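Local coordinates for protein cypemycin cysteine dehydrogenase (decarboxylating) (Streptomyces sp, PDB 6JDD) that catalyses the FAD-dependent oxidative decarboxylation of the C-terminal cysteine of the cypemycin precursor peptide during biosynthesis of the linaridin cypemycin, at residues 98-103 against 138-143; 14-19 against 94-99; 122-127 against 150-155; 88-93 against 114-119. One frame throughout, in Å; residues are numbered along the deposited sequence.

Contact 1 (98-103 against 138-143); sequences DTVMRL and NNVQTL. With FAD (flavin-adenine dinucleotide), chain B.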
# COMPACT_ATOMS: atom_id res chain seq x y z
N ASP A 98 25.11 19.36 11.57
CA ASP A 98 24.50 19.64 10.27
C ASP A 98 23.54 20.83 10.39
O ASP A 98 23.43 21.60 9.44
CB ASP A 98 23.84 18.40 9.67
CG ASP A 98 23.67 18.61 8.18
OD1 ASP A 98 24.70 18.72 7.49
OD2 ASP A 98 22.50 18.71 7.73
N THR A 99 22.82 20.95 11.48
CA THR A 99 21.83 22.06 11.58
C THR A 99 22.65 23.36 11.59
O THR A 99 22.28 24.32 10.89
CB THR A 99 20.83 21.91 12.75
OG1 THR A 99 19.70 21.08 12.45
CG2 THR A 99 20.26 23.26 13.16
N VAL A 100 23.76 23.36 12.32
CA VAL A 100 24.63 24.56 12.44
C VAL A 100 25.31 24.88 11.11
O VAL A 100 25.33 26.04 10.77
CB VAL A 100 25.61 24.38 13.59
CG1 VAL A 100 26.60 25.52 13.63
CG2 VAL A 100 24.81 24.30 14.87
N MET A 101 25.78 23.89 10.36
CA MET A 101 26.30 24.13 9.00
C MET A 101 25.21 24.77 8.10
O MET A 101 25.49 25.75 7.43
CB MET A 101 26.84 22.84 8.37
CG MET A 101 27.97 22.19 9.11
SD MET A 101 29.50 23.22 9.27
CE MET A 101 29.15 24.13 10.78
N ARG A 102 23.99 24.21 8.13
CA ARG A 102 22.87 24.73 7.30
C ARG A 102 22.57 26.19 7.67
O ARG A 102 22.29 26.99 6.76
CB ARG A 102 21.62 23.86 7.48
CG ARG A 102 21.66 22.55 6.71
CD ARG A 102 20.28 22.03 6.38
NE ARG A 102 19.60 21.49 7.54
CZ ARG A 102 18.31 21.68 7.82
NH1 ARG A 102 17.56 22.41 7.01
NH2 ARG A 102 17.78 21.15 8.91
N LEU A 103 22.64 26.52 8.97
CA LEU A 103 22.36 27.88 9.47
C LEU A 103 23.47 28.84 9.00
O LEU A 103 23.18 29.88 8.45
CB LEU A 103 22.29 27.79 10.99
CG LEU A 103 21.85 29.05 11.69
CD1 LEU A 103 20.46 29.51 11.21
CD2 LEU A 103 21.88 28.78 13.18
N ASN A 138 35.29 26.99 10.49
CA ASN A 138 35.12 28.21 9.67
C ASN A 138 33.66 28.58 9.54
O ASN A 138 33.33 29.79 9.66
CB ASN A 138 35.82 28.15 8.30
CG ASN A 138 37.28 28.48 8.40
OD1 ASN A 138 37.82 28.93 9.45
ND2 ASN A 138 37.93 28.20 7.29
N ASN A 139 32.83 27.60 9.26
CA ASN A 139 31.35 27.74 9.18
C ASN A 139 30.73 28.22 10.51
O ASN A 139 29.89 29.11 10.47
CB ASN A 139 30.70 26.45 8.66
CG ASN A 139 30.97 26.29 7.18
OD1 ASN A 139 30.41 26.98 6.37
ND2 ASN A 139 31.96 25.51 6.81
N VAL A 140 31.19 27.72 11.64
CA VAL A 140 30.83 28.29 12.98
C VAL A 140 31.27 29.77 13.16
O VAL A 140 30.46 30.53 13.76
CB VAL A 140 31.51 27.45 14.06
CG1 VAL A 140 31.38 28.13 15.40
CG2 VAL A 140 30.94 26.05 14.07
N GLN A 141 32.49 30.14 12.70
CA GLN A 141 32.97 31.55 12.73
C GLN A 141 31.98 32.39 11.90
O GLN A 141 31.72 33.56 12.28
CB GLN A 141 34.39 31.77 12.18
CG GLN A 141 35.55 31.67 13.18
CD GLN A 141 36.83 32.20 12.54
OE1 GLN A 141 36.99 32.28 11.30
NE2 GLN A 141 37.77 32.61 13.39
N THR A 142 31.52 31.88 10.77
CA THR A 142 30.65 32.67 9.86
C THR A 142 29.41 33.18 10.60
O THR A 142 28.86 34.25 10.24
CB THR A 142 30.25 31.90 8.61
OG1 THR A 142 31.43 31.63 7.88
CG2 THR A 142 29.38 32.71 7.69
N LEU A 143 28.99 32.45 11.63
CA LEU A 143 27.78 32.88 12.37
C LEU A 143 28.02 34.19 13.16
O LEU A 143 27.03 34.85 13.49
CB LEU A 143 27.35 31.73 13.28
CG LEU A 143 26.68 30.55 12.56
CD1 LEU A 143 26.55 29.36 13.49
CD2 LEU A 143 25.32 30.91 12.00
PA FAD B . 16.94 17.26 9.45
O1A FAD B . 15.81 18.16 9.09
O2A FAD B . 16.63 15.89 9.94
O5B FAD B . 17.96 17.17 8.21
C5B FAD B . 17.78 16.11 7.24
C4B FAD B . 18.41 16.51 5.93
O4B FAD B . 17.45 16.31 4.86
C3B FAD B . 18.84 17.98 5.82
O3B FAD B . 20.04 18.11 5.06
C2B FAD B . 17.65 18.63 5.11
O2B FAD B . 18.01 19.81 4.41
C1B FAD B . 17.24 17.51 4.16
N9A FAD B . 15.84 17.57 3.76
C8A FAD B . 15.06 18.68 3.61
N7A FAD B . 13.83 18.39 3.23
C5A FAD B . 13.82 17.01 3.13
C6A FAD B . 12.81 16.09 2.77
N6A FAD B . 11.57 16.44 2.44
N1A FAD B . 13.14 14.77 2.78
C2A FAD B . 14.39 14.43 3.12
N3A FAD B . 15.41 15.20 3.47
C4A FAD B . 15.05 16.49 3.45
N1 FAD B . 24.69 14.61 14.82
C2 FAD B . 25.21 15.60 15.57
O2 FAD B . 25.56 16.67 15.07
N3 FAD B . 25.38 15.47 16.92
C4 FAD B . 25.03 14.32 17.59
O4 FAD B . 25.19 14.25 18.80
C4X FAD B . 24.48 13.27 16.83
N5 FAD B . 24.14 12.17 17.45
C5X FAD B . 23.61 11.16 16.70
C6 FAD B . 23.23 9.97 17.35
C7 FAD B . 22.69 8.91 16.66
C7M FAD B . 22.30 7.65 17.39
C8 FAD B . 22.51 9.02 15.26
C8M FAD B . 21.92 7.87 14.47
C9 FAD B . 22.87 10.18 14.61
C9A FAD B . 23.42 11.26 15.31
N10 FAD B . 23.80 12.45 14.68
C10 FAD B . 24.34 13.49 15.42
C1' FAD B . 23.62 12.60 13.23
C2' FAD B . 22.39 13.41 12.88
O2' FAD B . 21.22 12.70 13.28
C3' FAD B . 22.32 13.70 11.38
O3' FAD B . 23.37 14.60 11.03
C4' FAD B . 20.99 14.30 10.93
O4' FAD B . 21.01 14.51 9.52
C5' FAD B . 20.66 15.60 11.62
O5' FAD B . 19.49 16.19 11.02
P FAD B . 18.79 17.46 11.72
O1P FAD B . 19.85 18.47 12.02
O2P FAD B . 17.94 16.96 12.84
O3P FAD B . 17.86 18.00 10.54
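L143 lies between V100 and L103, meeting each at about a right angle. Its CD1 touches V100 CG1 at 3.8 Å. Its CD2 reaches L103 CG at 3.9 Å. M101 crosses N139 in the same right-angled way, with SD 3.5 Å from N139 CB. The M101 chain is bent at chi2 and chi3, and CE also comes within 4.2 Å of V140 CG2. N139 turns its polar end elsewhere: ND2 bonds to I135 O and OD1 accepts from Q105. The short helical segments cross at 55°, and no hydrogen bond links them.

The other side of helix 97-104 serves FAD of chain B. T99 OG1 donates to the phosphate oxygen O1P at 2.6 Å. The R102 guanidinium has ribose C2B over the centre of one face, and its NH1 forms a salt bridge with D109. R102 NH2 lies 3.5 Å from the bridging oxygen O3P of FAD. An alanine in place of R102 would probably leave D109 without its salt-bridge partner and take a positive charge away from the diphosphate. D98 forms a salt bridge with R107 of the second subunit. The chemistry is thus divided: one side of the helix is bound by apolar packing, the other by polar cofactor and subunit contacts.

Contact 2 (14-19 against 94-99); sequences HVTGSI and PATLDT. With FAD (flavin-adenine dinucleotide), chain B.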
# COMPACT_ATOMS: atom_id res chain seq x y z
N HIS A 14 13.79 24.67 19.08
CA HIS A 14 14.00 23.90 17.84
C HIS A 14 14.87 22.70 18.17
O HIS A 14 16.02 22.90 18.63
CB HIS A 14 14.59 24.79 16.75
CG HIS A 14 14.81 24.07 15.47
ND1 HIS A 14 13.78 23.41 14.81
CD2 HIS A 14 15.92 23.86 14.74
CE1 HIS A 14 14.27 22.84 13.73
NE2 HIS A 14 15.59 23.07 13.68
N VAL A 15 14.30 21.51 18.02
CA VAL A 15 14.92 20.23 18.46
C VAL A 15 15.46 19.52 17.23
O VAL A 15 14.68 19.31 16.28
CB VAL A 15 13.90 19.35 19.20
CG1 VAL A 15 14.56 18.11 19.81
CG2 VAL A 15 13.14 20.16 20.25
N THR A 16 16.73 19.09 17.26
CA THR A 16 17.42 18.47 16.09
C THR A 16 17.94 17.10 16.51
O THR A 16 17.97 16.82 17.66
CB THR A 16 18.52 19.39 15.52
OG1 THR A 16 19.68 19.38 16.37
CG2 THR A 16 18.06 20.82 15.27
N GLY A 17 18.39 16.31 15.53
CA GLY A 17 18.55 14.84 15.57
C GLY A 17 19.82 14.39 16.24
O GLY A 17 20.63 13.65 15.64
N SER A 18 19.98 14.70 17.49
CA SER A 18 20.98 13.99 18.30
C SER A 18 20.25 13.20 19.37
O SER A 18 19.07 13.50 19.71
CB SER A 18 22.01 14.95 18.84
OG SER A 18 21.43 15.88 19.72
N ILE A 19 20.92 12.19 19.89
CA ILE A 19 20.34 11.31 20.94
C ILE A 19 19.90 12.18 22.13
O ILE A 19 18.87 11.85 22.74
CB ILE A 19 21.33 10.17 21.27
CG1 ILE A 19 20.65 9.11 22.13
CG2 ILE A 19 22.60 10.70 21.89
CD1 ILE A 19 19.54 8.42 21.34
N PRO A 94 18.64 20.01 21.27
CA PRO A 94 20.03 20.25 20.90
C PRO A 94 20.24 20.67 19.44
O PRO A 94 19.30 20.63 18.66
CB PRO A 94 20.63 18.86 21.06
CG PRO A 94 19.53 17.97 20.58
CD PRO A 94 18.28 18.60 21.16
N ALA A 95 21.47 21.07 19.11
CA ALA A 95 21.86 21.51 17.75
C ALA A 95 22.90 20.56 17.22
O ALA A 95 23.95 20.52 17.75
CB ALA A 95 22.37 22.89 17.78
N THR A 96 22.54 19.85 16.17
CA THR A 96 23.49 18.99 15.43
C THR A 96 24.53 19.88 14.70
O THR A 96 24.25 21.05 14.35
CB THR A 96 22.76 18.05 14.47
OG1 THR A 96 21.91 18.85 13.63
CG2 THR A 96 21.94 17.01 15.21
N LEU A 97 25.64 19.25 14.35
CA LEU A 97 26.67 19.77 13.41
C LEU A 97 25.98 20.21 12.12
O LEU A 97 26.18 21.37 11.75
CB LEU A 97 27.69 18.67 13.19
CG LEU A 97 28.79 18.93 12.17
CD1 LEU A 97 29.37 20.32 12.32
CD2 LEU A 97 29.90 17.93 12.33
N ASP A 98 25.11 19.36 11.57
CA ASP A 98 24.50 19.64 10.27
C ASP A 98 23.54 20.83 10.39
O ASP A 98 23.43 21.60 9.44
CB ASP A 98 23.84 18.40 9.67
CG ASP A 98 23.67 18.61 8.18
OD1 ASP A 98 24.70 18.72 7.49
OD2 ASP A 98 22.50 18.71 7.73
N THR A 99 22.82 20.95 11.48
CA THR A 99 21.83 22.06 11.58
C THR A 99 22.65 23.36 11.59
O THR A 99 22.28 24.32 10.89
CB THR A 99 20.83 21.91 12.75
OG1 THR A 99 19.70 21.08 12.45
CG2 THR A 99 20.26 23.26 13.16
PA FAD B . 16.94 17.26 9.45
O1A FAD B . 15.81 18.16 9.09
O2A FAD B . 16.63 15.89 9.94
O5B FAD B . 17.96 17.17 8.21
C5B FAD B . 17.78 16.11 7.24
C4B FAD B . 18.41 16.51 5.93
O4B FAD B . 17.45 16.31 4.86
C3B FAD B . 18.84 17.98 5.82
O3B FAD B . 20.04 18.11 5.06
C2B FAD B . 17.65 18.63 5.11
O2B FAD B . 18.01 19.81 4.41
C1B FAD B . 17.24 17.51 4.16
N9A FAD B . 15.84 17.57 3.76
C8A FAD B . 15.06 18.68 3.61
N7A FAD B . 13.83 18.39 3.23
C5A FAD B . 13.82 17.01 3.13
C6A FAD B . 12.81 16.09 2.77
N6A FAD B . 11.57 16.44 2.44
N1A FAD B . 13.14 14.77 2.78
C2A FAD B . 14.39 14.43 3.12
N3A FAD B . 15.41 15.20 3.47
C4A FAD B . 15.05 16.49 3.45
N1 FAD B . 24.69 14.61 14.82
C2 FAD B . 25.21 15.60 15.57
O2 FAD B . 25.56 16.67 15.07
N3 FAD B . 25.38 15.47 16.92
C4 FAD B . 25.03 14.32 17.59
O4 FAD B . 25.19 14.25 18.80
C4X FAD B . 24.48 13.27 16.83
N5 FAD B . 24.14 12.17 17.45
C5X FAD B . 23.61 11.16 16.70
C6 FAD B . 23.23 9.97 17.35
C7 FAD B . 22.69 8.91 16.66
C7M FAD B . 22.30 7.65 17.39
C8 FAD B . 22.51 9.02 15.26
C8M FAD B . 21.92 7.87 14.47
C9 FAD B . 22.87 10.18 14.61
C9A FAD B . 23.42 11.26 15.31
N10 FAD B . 23.80 12.45 14.68
C10 FAD B . 24.34 13.49 15.42
C1' FAD B . 23.62 12.60 13.23
C2' FAD B . 22.39 13.41 12.88
O2' FAD B . 21.22 12.70 13.28
C3' FAD B . 22.32 13.70 11.38
O3' FAD B . 23.37 14.60 11.03
C4' FAD B . 20.99 14.30 10.93
O4' FAD B . 21.01 14.51 9.52
C5' FAD B . 20.66 15.60 11.62
O5' FAD B . 19.49 16.19 11.02
P FAD B . 18.79 17.46 11.72
O1P FAD B . 19.85 18.47 12.02
O2P FAD B . 17.94 16.96 12.84
O3P FAD B . 17.86 18.00 10.54
O HOH W 1 17.25 21.94 11.71
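T16 OG1 donates to P94 O at 2.6 Å and accepts from T96 N at 2.9 Å. One hydroxyl therefore ties the loop just after strand 10-15 to two backbone groups of 94-99. It sits between the backbone N and the carbonyl carbon of its own residue (chi1 76°), and it approaches P94 O from above the carbonyl plane. T16 N adds a weak bond to the same oxygen.

FAD of chain B fills the next shell. T96 OG1 donates to phosphate oxygen O1P at 2.6 Å. The same hydroxyl accepts from T99 N, which makes T96 the N-cap of the helix. G17 N donates to O2P at 2.8 Å, and FAD O2' donates to G17 O at 2.6 Å. G17 is the centre of an inverse gamma turn, closed by S18 N to T16 O. On the flavin, O2 accepts from L97 N at 2.7 Å. A water donates to T99 OG1 and also meets H14 NE2 in the plane of the imidazole ring, whose ND1 is bonded to S43.

Packing lies further out. P94, which follows a cis peptide bond, has CD 4.0 Å from V15 CG1. T16 and T99 approach tip to tip, with their CG2 atoms 3.9 Å apart. V24 of helix 24-34 also packs on V15 and P94.

Phosphate oxygens thus meet hydroxyls and a backbone N-H near the start of helix 97-104. The helix end would probably help to stabilise their negative charge.

Contact 3 (122-127 against 150-155); sequences PLVIAD and EFAPRV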
# COMPACT_ATOMS: atom_id res chain seq x y z
N PRO A 122 17.14 37.06 19.78
CA PRO A 122 18.24 36.23 20.26
C PRO A 122 18.05 34.76 19.86
O PRO A 122 17.02 34.21 20.04
CB PRO A 122 18.15 36.38 21.78
CG PRO A 122 17.42 37.68 22.01
CD PRO A 122 16.48 37.84 20.84
N LEU A 123 19.10 34.19 19.28
CA LEU A 123 19.15 32.80 18.78
C LEU A 123 20.29 32.12 19.49
O LEU A 123 21.41 32.48 19.24
CB LEU A 123 19.44 32.84 17.28
CG LEU A 123 19.05 31.59 16.50
CD1 LEU A 123 18.97 31.89 15.03
CD2 LEU A 123 20.02 30.45 16.74
N VAL A 124 20.00 31.17 20.36
CA VAL A 124 21.04 30.45 21.15
C VAL A 124 21.13 29.02 20.67
O VAL A 124 20.13 28.37 20.50
CB VAL A 124 20.75 30.51 22.64
CG1 VAL A 124 21.91 29.96 23.44
CG2 VAL A 124 20.41 31.92 23.08
N ILE A 125 22.35 28.55 20.53
CA ILE A 125 22.66 27.24 19.92
C ILE A 125 23.29 26.36 20.98
O ILE A 125 24.45 26.63 21.41
CB ILE A 125 23.56 27.39 18.69
CG1 ILE A 125 22.92 28.34 17.68
CG2 ILE A 125 23.85 26.02 18.09
CD1 ILE A 125 23.74 28.57 16.44
N ALA A 126 22.55 25.34 21.37
CA ALA A 126 22.99 24.34 22.34
C ALA A 126 23.54 23.17 21.53
O ALA A 126 22.89 22.13 21.44
CB ALA A 126 21.85 23.99 23.23
N ASP A 127 24.74 23.38 20.99
CA ASP A 127 25.41 22.43 20.09
C ASP A 127 25.71 21.12 20.84
O ASP A 127 26.17 21.15 21.99
CB ASP A 127 26.71 23.03 19.54
CG ASP A 127 27.58 23.55 20.66
OD1 ASP A 127 27.14 24.52 21.34
OD2 ASP A 127 28.66 22.92 20.90
N GLU A 150 24.27 33.30 19.29
CA GLU A 150 25.31 32.86 20.25
C GLU A 150 25.25 31.35 20.46
O GLU A 150 24.19 30.77 20.31
CB GLU A 150 25.13 33.51 21.62
CG GLU A 150 25.65 34.92 21.64
CD GLU A 150 25.75 35.63 22.98
OE1 GLU A 150 25.82 34.95 24.07
OE2 GLU A 150 25.78 36.89 22.94
N PHE A 151 26.36 30.77 20.87
CA PHE A 151 26.42 29.39 21.38
C PHE A 151 26.23 29.43 22.88
O PHE A 151 26.66 30.32 23.51
CB PHE A 151 27.72 28.73 20.95
CG PHE A 151 27.73 28.39 19.47
CD1 PHE A 151 28.02 29.37 18.53
CD2 PHE A 151 27.42 27.11 19.05
CE1 PHE A 151 27.96 29.05 17.19
CE2 PHE A 151 27.40 26.78 17.72
CZ PHE A 151 27.69 27.75 16.79
N ALA A 152 25.54 28.45 23.41
CA ALA A 152 25.17 28.42 24.83
C ALA A 152 26.45 28.20 25.62
O ALA A 152 27.39 27.66 25.06
CB ALA A 152 24.18 27.30 25.10
N PRO A 153 26.48 28.61 26.91
CA PRO A 153 27.58 28.28 27.80
C PRO A 153 27.82 26.76 27.89
O PRO A 153 26.83 25.98 27.89
CB PRO A 153 27.18 28.91 29.15
CG PRO A 153 26.19 30.00 28.80
CD PRO A 153 25.49 29.49 27.55
N ARG A 154 29.10 26.37 27.95
CA ARG A 154 29.55 24.96 28.02
C ARG A 154 29.06 24.30 29.32
O ARG A 154 28.74 25.06 30.30
CB ARG A 154 31.08 24.90 27.97
CG ARG A 154 31.72 25.55 26.75
CD ARG A 154 31.28 24.87 25.47
NE ARG A 154 30.08 25.50 24.94
CZ ARG A 154 29.37 25.07 23.91
NH1 ARG A 154 28.29 25.73 23.53
NH2 ARG A 154 29.73 23.99 23.25
N VAL A 155 29.00 22.96 29.33
CA VAL A 155 28.89 22.11 30.57
C VAL A 155 29.86 20.92 30.49
O VAL A 155 29.95 20.31 29.40
CB VAL A 155 27.44 21.65 30.84
CG1 VAL A 155 26.60 22.78 31.43
CG2 VAL A 155 26.77 21.03 29.61
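I125 lies alongside F151, both side chains pointing the same way, and overlaps one face of its ring. I125 CB is 4.2 Å from the ring centroid and 25° off the normal, a CH-pi contact. CD1 sits over the same ring, offset toward the rim, while I125 CG2 comes 3.6 Å from F151 CE2. V100 and L143 touch both residues on this side of the sheet.

At the ring edge, in its plane, lies D127 OD1. That oxygen belongs to a salt bridge with R154. R154 grips D127 end-on: R154 NH1 donates to D127 OD1 and R154 NH2 to D127 OD2, each at 2.8 Å. Both oxygens use their syn lone pairs, and the two planes are only 6° apart. NH1 also donates to A152 O, a second bond that helps fix the rotation of the guanidinium. The R154 chain bends at chi2 and chi3 to bring the group back toward the strand.

Three backbone bonds join the segments. E150 N donates to L123 O, I125 N to E150 O at 2.9 Å, and A152 N to I125 O. On the opposite face V124 CG1 packs on A152 CB at 3.9 Å, and A175 of helix 172-185 touches V124. E150 turns its carboxylate away to a salt bridge with R181.

Strand 149-151 is outermost in the parallel sheet of this chain. With strand 123-127 and helix 134-142 it completes a beta-alpha-beta crossover of the Rossmann-like fold.

Contact 4 (88-93 against 114-119); sequences ECFLVF and MMLQLT. With FAD (flavin-adenine dinucleotide), chain C.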
# COMPACT_ATOMS: atom_id res chain seq x y z
N GLU A 88 10.17 35.35 21.82
CA GLU A 88 11.14 36.45 22.01
C GLU A 88 12.57 35.91 21.98
O GLU A 88 13.52 36.70 21.97
CB GLU A 88 10.86 37.14 23.35
CG GLU A 88 9.54 37.90 23.33
CD GLU A 88 9.20 38.52 24.67
OE1 GLU A 88 10.06 39.24 25.16
OE2 GLU A 88 8.09 38.23 25.21
N CYS A 89 12.75 34.60 22.01
CA CYS A 89 14.07 34.02 21.69
C CYS A 89 13.87 32.64 21.05
O CYS A 89 12.75 32.14 21.02
CB CYS A 89 14.95 34.01 22.92
SG CYS A 89 14.52 32.69 24.08
N PHE A 90 14.94 32.09 20.51
CA PHE A 90 14.96 30.81 19.76
C PHE A 90 16.14 29.99 20.27
O PHE A 90 17.25 30.47 20.23
CB PHE A 90 15.08 31.05 18.27
CG PHE A 90 13.88 31.72 17.67
CD1 PHE A 90 13.69 33.08 17.79
CD2 PHE A 90 12.91 30.98 17.03
CE1 PHE A 90 12.57 33.69 17.26
CE2 PHE A 90 11.80 31.59 16.48
CZ PHE A 90 11.63 32.95 16.59
N LEU A 91 15.85 28.83 20.83
CA LEU A 91 16.89 27.94 21.39
C LEU A 91 16.94 26.71 20.50
O LEU A 91 15.92 26.06 20.36
CB LEU A 91 16.57 27.57 22.85
CG LEU A 91 16.12 28.72 23.74
CD1 LEU A 91 15.63 28.21 25.09
CD2 LEU A 91 17.23 29.74 23.94
N VAL A 92 18.09 26.43 19.90
CA VAL A 92 18.32 25.17 19.15
C VAL A 92 18.91 24.15 20.13
O VAL A 92 20.06 24.26 20.51
CB VAL A 92 19.19 25.42 17.92
CG1 VAL A 92 19.26 24.20 17.03
CG2 VAL A 92 18.67 26.62 17.12
N PHE A 93 18.08 23.20 20.56
CA PHE A 93 18.27 22.42 21.79
C PHE A 93 17.77 21.00 21.56
O PHE A 93 16.57 20.80 21.50
CB PHE A 93 17.50 23.06 22.94
CG PHE A 93 17.72 22.41 24.28
CD1 PHE A 93 18.96 22.46 24.90
CD2 PHE A 93 16.70 21.73 24.91
CE1 PHE A 93 19.17 21.84 26.11
CE2 PHE A 93 16.91 21.12 26.13
CZ PHE A 93 18.15 21.17 26.74
N MET A 114 14.16 28.57 7.62
CA MET A 114 13.70 29.87 7.09
C MET A 114 13.53 30.82 8.29
O MET A 114 14.07 31.90 8.26
CB MET A 114 12.39 29.71 6.30
CG MET A 114 11.80 31.02 5.77
SD MET A 114 12.79 31.65 4.42
CE MET A 114 12.11 30.71 3.05
N MET A 115 12.83 30.33 9.31
CA MET A 115 12.49 31.09 10.52
C MET A 115 13.77 31.60 11.17
O MET A 115 13.86 32.78 11.45
CB MET A 115 11.71 30.16 11.44
CG MET A 115 11.25 30.81 12.71
SD MET A 115 10.41 29.60 13.75
CE MET A 115 11.76 28.55 14.27
N LEU A 116 14.76 30.72 11.37
CA LEU A 116 16.00 31.07 12.07
C LEU A 116 16.83 32.03 11.19
O LEU A 116 17.53 32.87 11.74
CB LEU A 116 16.78 29.79 12.43
CG LEU A 116 16.13 28.92 13.50
CD1 LEU A 116 16.96 27.71 13.80
CD2 LEU A 116 15.88 29.69 14.77
N GLN A 117 16.78 31.90 9.85
CA GLN A 117 17.44 32.86 8.95
C GLN A 117 16.80 34.25 9.13
O GLN A 117 17.55 35.24 9.05
CB GLN A 117 17.36 32.47 7.47
CG GLN A 117 18.17 31.23 7.03
CD GLN A 117 19.64 31.24 7.36
OE1 GLN A 117 20.25 32.30 7.55
NE2 GLN A 117 20.23 30.04 7.44
N LEU A 118 15.49 34.37 9.33
CA LEU A 118 14.81 35.67 9.21
C LEU A 118 14.69 36.35 10.57
O LEU A 118 14.49 37.57 10.64
CB LEU A 118 13.45 35.49 8.53
CG LEU A 118 13.47 34.95 7.11
CD1 LEU A 118 12.07 34.85 6.58
CD2 LEU A 118 14.27 35.83 6.20
N THR A 119 14.82 35.62 11.66
CA THR A 119 14.57 36.24 12.98
C THR A 119 15.69 37.25 13.26
O THR A 119 16.85 37.02 12.84
CB THR A 119 14.42 35.20 14.09
OG1 THR A 119 14.04 35.88 15.28
CG2 THR A 119 15.69 34.41 14.31
PA FAD C . 13.53 21.82 -3.91
O1A FAD C . 14.09 20.95 -4.98
O2A FAD C . 12.09 21.66 -3.55
O5B FAD C . 14.43 21.68 -2.58
C5B FAD C . 14.06 20.68 -1.60
C4B FAD C . 15.27 20.32 -0.78
O4B FAD C . 15.41 18.87 -0.74
C3B FAD C . 16.62 20.84 -1.31
O3B FAD C . 17.49 21.20 -0.24
C2B FAD C . 17.16 19.65 -2.09
O2B FAD C . 18.57 19.66 -2.21
C1B FAD C . 16.67 18.49 -1.23
N9A FAD C . 16.52 17.24 -1.96
C8A FAD C . 17.24 16.80 -3.04
N7A FAD C . 16.85 15.62 -3.47
C5A FAD C . 15.81 15.27 -2.62
C6A FAD C . 14.98 14.13 -2.56
N6A FAD C . 15.06 13.10 -3.39
N1A FAD C . 14.04 14.11 -1.58
C2A FAD C . 13.96 15.15 -0.74
N3A FAD C . 14.68 16.27 -0.71
C4A FAD C . 15.60 16.26 -1.69
N1 FAD C . 10.84 30.41 -0.05
C2 FAD C . 11.37 31.49 -0.67
O2 FAD C . 12.59 31.61 -0.82
N3 FAD C . 10.59 32.50 -1.16
C4 FAD C . 9.23 32.47 -1.04
O4 FAD C . 8.56 33.40 -1.49
C4X FAD C . 8.64 31.37 -0.40
N5 FAD C . 7.34 31.33 -0.29
C5X FAD C . 6.79 30.24 0.34
C6 FAD C . 5.39 30.18 0.47
C7 FAD C . 4.77 29.12 1.08
C7M FAD C . 3.27 29.09 1.21
C8 FAD C . 5.56 28.06 1.60
C8M FAD C . 4.90 26.88 2.28
C9 FAD C . 6.93 28.10 1.47
C9A FAD C . 7.57 29.18 0.85
N10 FAD C . 8.96 29.26 0.70
C10 FAD C . 9.54 30.35 0.08
C1' FAD C . 9.81 28.18 1.23
C2' FAD C . 10.26 27.23 0.13
O2' FAD C . 9.14 26.53 -0.40
C3' FAD C . 11.28 26.23 0.67
O3' FAD C . 12.49 26.91 0.99
C4' FAD C . 11.60 25.09 -0.31
O4' FAD C . 12.54 24.19 0.28
C5' FAD C . 12.15 25.60 -1.63
O5' FAD C . 12.60 24.47 -2.43
P FAD C . 13.00 24.71 -3.96
O1P FAD C . 13.95 25.86 -4.02
O2P FAD C . 11.75 24.76 -4.78
O3P FAD C . 13.79 23.36 -4.29
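F90 and V92 point from a strand of the Rossmann-like parallel sheet toward M115 and L116 of helix 111-118 and T119 just after it. The strand and helix axes come within 10.8 Å. All five residues are buried, and no hydrogen bond crosses between the two segments.

The dense part surrounds the F90 ring. M115 brings SD to 3.7 Å from F90 CE2, a Met-aromatic contact in which the sulfur is oblique to the ring. The bend of M115 at chi3 (70°) places CE near F90 CD2 as well. L116 and F90 slide past each other in opposite directions, and L116 CD2 lies 3.8 Å from F90 CB and 3.9 Å from ring atom F90 CD2. T119 places CG2 over one face of the ring. Its OG1 lies beside CE1, and this hydroxyl is hydrogen-bonded to A121 N. An alanine in place of F90 would probably open a gap among M115, L116 and T119, leaving the methionine sulfur without its aromatic partner.

Toward V92 the contact thins to one pair, V92 CG2 and L116 CD1 at 3.9 Å. L123 of the neighbouring strand touches both residues. At the other end E88 is partly exposed and forms a salt bridge with R183.

The far side of the helix faces the third subunit. Q117 OE1 bonds to N133 of that subunit, and L118, itself partly exposed, packs on its G131. M114 reaches the FAD held there: its CE lies 3.4 Å from flavin N1 of FAD of chain C.

Overall arrangement
The four contacts have centres 12 to 14 Å apart and belong to one Rossmann-like domain. Contacts 2, 3 and 4 meet in the parallel sheet, where strands 10-15, 90-95, 123-127 and 149-151 follow side by side. Strand 90-95 serves contacts 2 and 4, and helix 97-104 serves contacts 1 and 2. Along the chain, contact 2 closes before contact 3 opens, while contacts 1 and 3 alternate. Contact 1 packs against contact 3 through V100, L103, I125, L143 and F151. Contacts 1 and 2 bind the same FAD, and contact 4 reaches another across a subunit interface. The sheet core is thereby joined to cofactor sites and to oligomer assembly.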